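Local coordinates for 1-deoxy-D-xylulose 5-phosphate reductoisomerase (Zymomonas mobilis, PDB 1R0K), which catalyses the NADPH-dependent rearrangement and reduction of 1-deoxy-D-xylulose 5-phosphate to 2-C-methyl-D-erythritol 4-phosphate, a step of the non-mevalonate isoprenoid pathway, at the interface of chains A and B. Residues are numbered along the deposited sequence; one frame, centred on the assembly and turned at random. Chains: chain A/B, 1-deoxy-D-xylulose 5-phosphate reductoisomerase.

Contact 1: the interface of chains A and B. Residues chain A 158, 260-261, 268, 279; chain B 255-256, 258.
B:Ser256 reaches into chain A and meets two glutamine side chains at this homodimer interface. The hydroxyl OG of B:Ser256 donates to the amide oxygen OE1 of A:Gln158 at 2.8 Å, arriving 26° off the amide plane. OG of B:Ser256 also lies 3.2 Å from OE1 of A:Gln260, a longer bond; with one hydroxyl hydrogen to offer, the serine probably divides it unequally between the two oxygens. Serine suits the place because its short side chain, with OG turned anti to the backbone N (chi1 175°), puts a donor between the amides without bulk.

Within chain A, NH2 and NH1 of A:Arg279 both donate hydrogen bonds to OE1 of A:Gln158, at 2.9 and 3.0 Å. That oxygen lies in the guanidinium plane, where arginine presents two N-H groups together, whereas both nitrogens sit well above the amide plane. Glutamine carries its amide oxygen out from the helix to meet these several donors, and the arginine's charge would be expected to polarise it. Were A:Gln158 an alanine, the paired N-H groups of A:Arg279 would probably lose this acceptor, and OG of B:Ser256 would be left to its longer bond to A:Gln260.

Threonine and leucine supply methyls that frame the polar centre. CG2 of A:Thr268 packs 3.8 Å from CA of B:Ser256, and CD2 of B:Leu258 approaches CG of A:Gln260 at 4.0 Å, these side chains crossing at a slant.

In the fold, A:Gln158 belongs to helix 151-159, A:Thr268 to helix 267-275 and A:Arg279 to a loop. B:Ser256 immediately precedes strand 257-261, where B:Leu258 forms an antiparallel bridge with A:Gln260 of the partner strand.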
ATOM      1  N   GLN A 158      -0.130   5.416   6.403  1.00  9.71           N
ATOM      2  CA  GLN A 158       0.060   3.979   6.264  1.00 10.31           C
ATOM      3  C   GLN A 158       0.942   3.599   5.074  1.00 10.39           C
ATOM      4  O   GLN A 158       1.446   2.484   5.012  1.00 12.47           O
ATOM      5  CB  GLN A 158      -1.292   3.268   6.151  1.00  9.49           C
ATOM      6  CG  GLN A 158      -2.071   3.233   7.456  1.00 10.42           C
ATOM      7  CD  GLN A 158      -3.224   2.243   7.421  1.00 11.70           C
ATOM      8  OE1 GLN A 158      -3.051   1.089   7.032  1.00  9.94           O
ATOM      9  NE2 GLN A 158      -4.406   2.687   7.845  1.00  9.47           N
ATOM     10  N   GLN A 260      -3.564   2.915   0.114  1.00 10.17           N
ATOM     11  CA  GLN A 260      -4.393   2.367   1.182  1.00  9.70           C
ATOM     12  C   GLN A 260      -5.796   2.387   0.599  1.00  9.33           C
ATOM     13  O   GLN A 260      -6.292   3.437   0.189  1.00  8.52           O
ATOM     14  CB  GLN A 260      -4.310   3.234   2.441  1.00 10.42           C
ATOM     15  CG  GLN A 260      -4.858   2.549   3.698  1.00 10.92           C
ATOM     16  CD  GLN A 260      -6.376   2.636   3.820  1.00 14.03           C
ATOM     17  OE1 GLN A 260      -6.981   1.986   4.677  1.00 16.61           O
ATOM     18  NE2 GLN A 260      -6.991   3.452   2.975  1.00 13.19           N
ATOM     19  N   ILE A 261      -6.421   1.216   0.552  1.00  8.75           N
ATOM     20  CA  ILE A 261      -7.747   1.069  -0.028  1.00 10.27           C
ATOM     21  C   ILE A 261      -8.678   0.418   0.977  1.00 10.93           C
ATOM     22  O   ILE A 261      -8.226  -0.246   1.907  1.00 12.04           O
ATOM     23  CB  ILE A 261      -7.678   0.165  -1.290  1.00 10.25           C
ATOM     24  CG1 ILE A 261      -6.525   0.627  -2.190  1.00 11.27           C
ATOM     25  CG2 ILE A 261      -9.017   0.202  -2.048  1.00 10.89           C
ATOM     26  CD1 ILE A 261      -6.273  -0.249  -3.404  1.00 11.34           C
ATOM     27  N   THR A 268     -11.730   2.045  10.503  1.00 11.98           N
ATOM     28  CA  THR A 268     -10.490   1.504   9.953  1.00 11.31           C
ATOM     29  C   THR A 268      -9.339   2.463  10.285  1.00  9.38           C
ATOM     30  O   THR A 268      -8.371   2.072  10.948  1.00  9.98           O
ATOM     31  CB  THR A 268     -10.591   1.291   8.420  1.00 12.45           C
ATOM     32  OG1 THR A 268     -11.520   0.234   8.148  1.00 10.68           O
ATOM     33  CG2 THR A 268      -9.225   0.908   7.845  1.00 10.88           C
ATOM     34  N   ARG A 279      -1.794  -3.745  15.179  1.00 13.39           N
ATOM     35  CA  ARG A 279      -3.009  -3.718  14.372  1.00 13.89           C
ATOM     36  C   ARG A 279      -4.105  -4.393  15.184  1.00 14.93           C
ATOM     37  O   ARG A 279      -3.837  -5.304  15.964  1.00 15.70           O
ATOM     38  CB  ARG A 279      -2.811  -4.483  13.060  1.00 14.77           C
ATOM     39  CG  ARG A 279      -1.911  -3.788  12.044  1.00 11.97           C
ATOM     40  CD  ARG A 279      -2.665  -2.730  11.243  1.00 13.70           C
ATOM     41  NE  ARG A 279      -1.804  -2.089  10.248  1.00 12.46           N
ATOM     42  CZ  ARG A 279      -2.233  -1.271   9.292  1.00 12.85           C
ATOM     43  NH1 ARG A 279      -3.526  -0.983   9.187  1.00 10.77           N
ATOM     44  NH2 ARG A 279      -1.366  -0.738   8.439  1.00 12.43           N
TER
ATOM     45  N   GLY B 255      -9.439  -3.707   8.473  1.00 10.39           N
ATOM     46  CA  GLY B 255     -10.157  -3.409   7.249  1.00  9.49           C
ATOM     47  C   GLY B 255      -9.297  -2.702   6.224  1.00 11.27           C
ATOM     48  O   GLY B 255      -9.688  -2.545   5.066  1.00 11.28           O
ATOM     49  N   SER B 256      -8.113  -2.281   6.652  1.00 11.07           N
ATOM     50  CA  SER B 256      -7.197  -1.581   5.768  1.00 13.03           C
ATOM     51  C   SER B 256      -6.596  -2.513   4.721  1.00 12.39           C
ATOM     52  O   SER B 256      -6.170  -3.628   5.021  1.00 12.26           O
ATOM     53  CB  SER B 256      -6.081  -0.933   6.583  1.00 13.00           C
ATOM     54  OG  SER B 256      -5.115  -0.343   5.734  1.00 22.78           O
ATOM     55  N   LEU B 258      -3.654  -2.611   1.922  1.00  8.44           N
ATOM     56  CA  LEU B 258      -2.478  -1.949   1.383  1.00 10.29           C
ATOM     57  C   LEU B 258      -2.217  -2.584   0.029  1.00  9.78           C
ATOM     58  O   LEU B 258      -2.229  -3.803  -0.105  1.00  7.63           O
ATOM     59  CB  LEU B 258      -1.272  -2.145   2.305  1.00  9.55           C
ATOM     60  CG  LEU B 258      -1.413  -1.501   3.686  1.00 11.27           C
ATOM     61  CD1 LEU B 258      -0.124  -1.680   4.482  1.00  9.87           C
ATOM     62  CD2 LEU B 258      -1.744  -0.019   3.519  1.00 10.19           C
TER

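Contact 2: the interface of chains A and B. Residues chain A 170, 172, 249, 257; chain B 261-262, 287, 289.
A:Met249 and B:Phe289 meet from opposite directions across the DXR-family homodimer interface, beside an intersubunit antiparallel beta pairing. The thioether bends at its last torsion (chi3 -97°), laying the methyl CE of A:Met249 over one face of the phenyl ring of B:Phe289, 3.8 Å from its centroid in a CH-pi contact. SD of A:Met249 approaches the rim at CZ of B:Phe289, 3.4 Å away. On the opposite face, toward the rim, lies CD2 of B:Leu287, a neighbour from the ring's own chain, so aliphatic groups sandwich the aromatic. Methionine suits such a face because its flexible, polarisable end can follow the flat surface.

CD1 of A:Ile172 comes obliquely to CE1 of B:Phe289 at 3.7 Å. A:Ile257 approaches the ring from the opposite direction, CD1 meeting CE1, and crosses B:Leu287 at about a right angle. Isoleucine suits this strand position because its CD1 reaches beyond the backbone pairing.

A:Arg170 reaches across to chain B with a chain extended from CG to NE. NH2 of A:Arg170 donates to the backbone carbonyl O of B:Leu287 at 2.6 Å, with that oxygen close to the guanidinium plane, while CD1 of A:Ile172 backs one guanidinium face over its centre. Arginine combines the length and directed N-H groups needed here.

Beside the cluster, A:Ile257 and B:Ile261 exchange two backbone hydrogen bonds: A:Ile257 N to B:Ile261 O at 2.9 Å, and B:Ile261 N to A:Ile257 O at 2.7 Å.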
ATOM      1  N   ARG A 170       6.215  11.561  -4.749  1.00 14.37           N
ATOM      2  CA  ARG A 170       4.960  12.300  -4.770  1.00 14.06           C
ATOM      3  C   ARG A 170       3.931  11.658  -3.856  1.00 13.81           C
ATOM      4  O   ARG A 170       3.995  10.464  -3.570  1.00 12.13           O
ATOM      5  CB  ARG A 170       4.379  12.371  -6.188  1.00 16.76           C
ATOM      6  CG  ARG A 170       3.961  11.030  -6.754  1.00 15.80           C
ATOM      7  CD  ARG A 170       3.076  11.163  -8.000  1.00 17.90           C
ATOM      8  NE  ARG A 170       3.033   9.884  -8.703  1.00 16.94           N
ATOM      9  CZ  ARG A 170       2.195   9.565  -9.684  1.00 17.97           C
ATOM     10  NH1 ARG A 170       1.288  10.430 -10.120  1.00 16.74           N
ATOM     11  NH2 ARG A 170       2.269   8.360 -10.228  1.00 17.45           N
ATOM     12  N   ILE A 172      -0.193  11.361  -3.517  1.00 11.84           N
ATOM     13  CA  ILE A 172      -1.420  11.563  -4.259  1.00 12.58           C
ATOM     14  C   ILE A 172      -2.602  11.563  -3.306  1.00 12.60           C
ATOM     15  O   ILE A 172      -2.880  10.565  -2.642  1.00 12.76           O
ATOM     16  CB  ILE A 172      -1.642  10.444  -5.291  1.00 12.38           C
ATOM     17  CG1 ILE A 172      -0.406  10.298  -6.184  1.00 13.10           C
ATOM     18  CG2 ILE A 172      -2.885  10.754  -6.128  1.00 11.85           C
ATOM     19  CD1 ILE A 172      -0.492   9.129  -7.148  1.00 12.85           C
ATOM     20  N   MET A 249      -2.340   7.857  -1.892  1.00 10.93           N
ATOM     21  CA  MET A 249      -1.176   7.038  -2.221  1.00 11.49           C
ATOM     22  C   MET A 249       0.150   7.768  -2.081  1.00 12.13           C
ATOM     23  O   MET A 249       0.198   8.996  -2.036  1.00 12.62           O
ATOM     24  CB  MET A 249      -1.285   6.552  -3.667  1.00 10.57           C
ATOM     25  CG  MET A 249      -2.653   6.015  -4.058  1.00 12.17           C
ATOM     26  SD  MET A 249      -2.759   5.584  -5.812  1.00 11.17           S
ATOM     27  CE  MET A 249      -3.512   7.063  -6.488  1.00  6.32           C
ATOM     28  N   ILE A 257       4.326   2.484  -5.966  1.00  9.75           N
ATOM     29  CA  ILE A 257       3.270   3.321  -5.406  1.00 10.61           C
ATOM     30  C   ILE A 257       2.509   2.516  -4.360  1.00 12.95           C
ATOM     31  O   ILE A 257       1.941   1.462  -4.661  1.00 14.29           O
ATOM     32  CB  ILE A 257       2.274   3.789  -6.492  1.00 10.62           C
ATOM     33  CG1 ILE A 257       3.014   4.583  -7.570  1.00 11.01           C
ATOM     34  CG2 ILE A 257       1.174   4.647  -5.860  1.00 12.88           C
ATOM     35  CD1 ILE A 257       2.138   4.977  -8.768  1.00 13.00           C
TER
ATOM     36  N   ILE B 261       1.103  -0.451  -6.397  1.00  7.24           N
ATOM     37  CA  ILE B 261       0.687  -0.091  -7.746  1.00 11.30           C
ATOM     38  C   ILE B 261       1.853   0.528  -8.506  1.00 10.68           C
ATOM     39  O   ILE B 261       2.756   1.095  -7.902  1.00 12.88           O
ATOM     40  CB  ILE B 261      -0.472   0.943  -7.677  1.00 11.89           C
ATOM     41  CG1 ILE B 261      -1.568   0.428  -6.736  1.00 13.39           C
ATOM     42  CG2 ILE B 261      -1.042   1.202  -9.069  1.00 12.44           C
ATOM     43  CD1 ILE B 261      -2.695   1.412  -6.490  1.00 13.84           C
ATOM     44  N   GLY B 262       1.842   0.419  -9.828  1.00 13.54           N
ATOM     45  CA  GLY B 262       2.914   1.035 -10.592  1.00 13.57           C
ATOM     46  C   GLY B 262       2.987   0.614 -12.040  1.00 12.34           C
ATOM     47  O   GLY B 262       2.158  -0.159 -12.507  1.00 10.98           O
ATOM     48  N   LEU B 287       3.494   5.772 -12.706  1.00 16.71           N
ATOM     49  CA  LEU B 287       2.177   5.494 -13.257  1.00 16.18           C
ATOM     50  C   LEU B 287       1.320   6.760 -13.336  1.00 16.73           C
ATOM     51  O   LEU B 287       1.137   7.466 -12.346  1.00 15.95           O
ATOM     52  CB  LEU B 287       1.460   4.428 -12.420  1.00 17.46           C
ATOM     53  CG  LEU B 287       0.096   3.976 -12.960  1.00 19.32           C
ATOM     54  CD1 LEU B 287       0.287   3.235 -14.279  1.00 19.48           C
ATOM     55  CD2 LEU B 287      -0.597   3.079 -11.942  1.00 18.54           C
ATOM     56  N   PHE B 289      -2.123   7.970 -13.547  1.00 13.41           N
ATOM     57  CA  PHE B 289      -3.504   7.533 -13.358  1.00 13.56           C
ATOM     58  C   PHE B 289      -4.516   8.233 -14.265  1.00 14.87           C
ATOM     59  O   PHE B 289      -5.548   7.652 -14.616  1.00 14.66           O
ATOM     60  CB  PHE B 289      -3.931   7.728 -11.901  1.00 13.17           C
ATOM     61  CG  PHE B 289      -3.210   6.835 -10.929  1.00 12.89           C
ATOM     62  CD1 PHE B 289      -1.988   7.216 -10.384  1.00 12.64           C
ATOM     63  CD2 PHE B 289      -3.758   5.607 -10.559  1.00 11.35           C
ATOM     64  CE1 PHE B 289      -1.322   6.386  -9.479  1.00 11.62           C
ATOM     65  CE2 PHE B 289      -3.101   4.774  -9.659  1.00 12.12           C
ATOM     66  CZ  PHE B 289      -1.883   5.165  -9.119  1.00 10.00           C
TER

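The C-alpha centres of contacts 1 and 2 lie about 16 Å apart on the same two-fold interface, and strand 257-261 of each subunit runs through both. Contact 1 takes the bridge of A:Gln260 with B:Leu258, whereas contact 2 takes that of A:Ile257 with B:Ile261; the two antiparallel bridges therefore belong to one strand pairing. Exchanging the chains, the two-fold repeats each cluster at the opposite end of the pairing, so both ends carry a polar and an apolar anchor, which together probably fix how the subunits align.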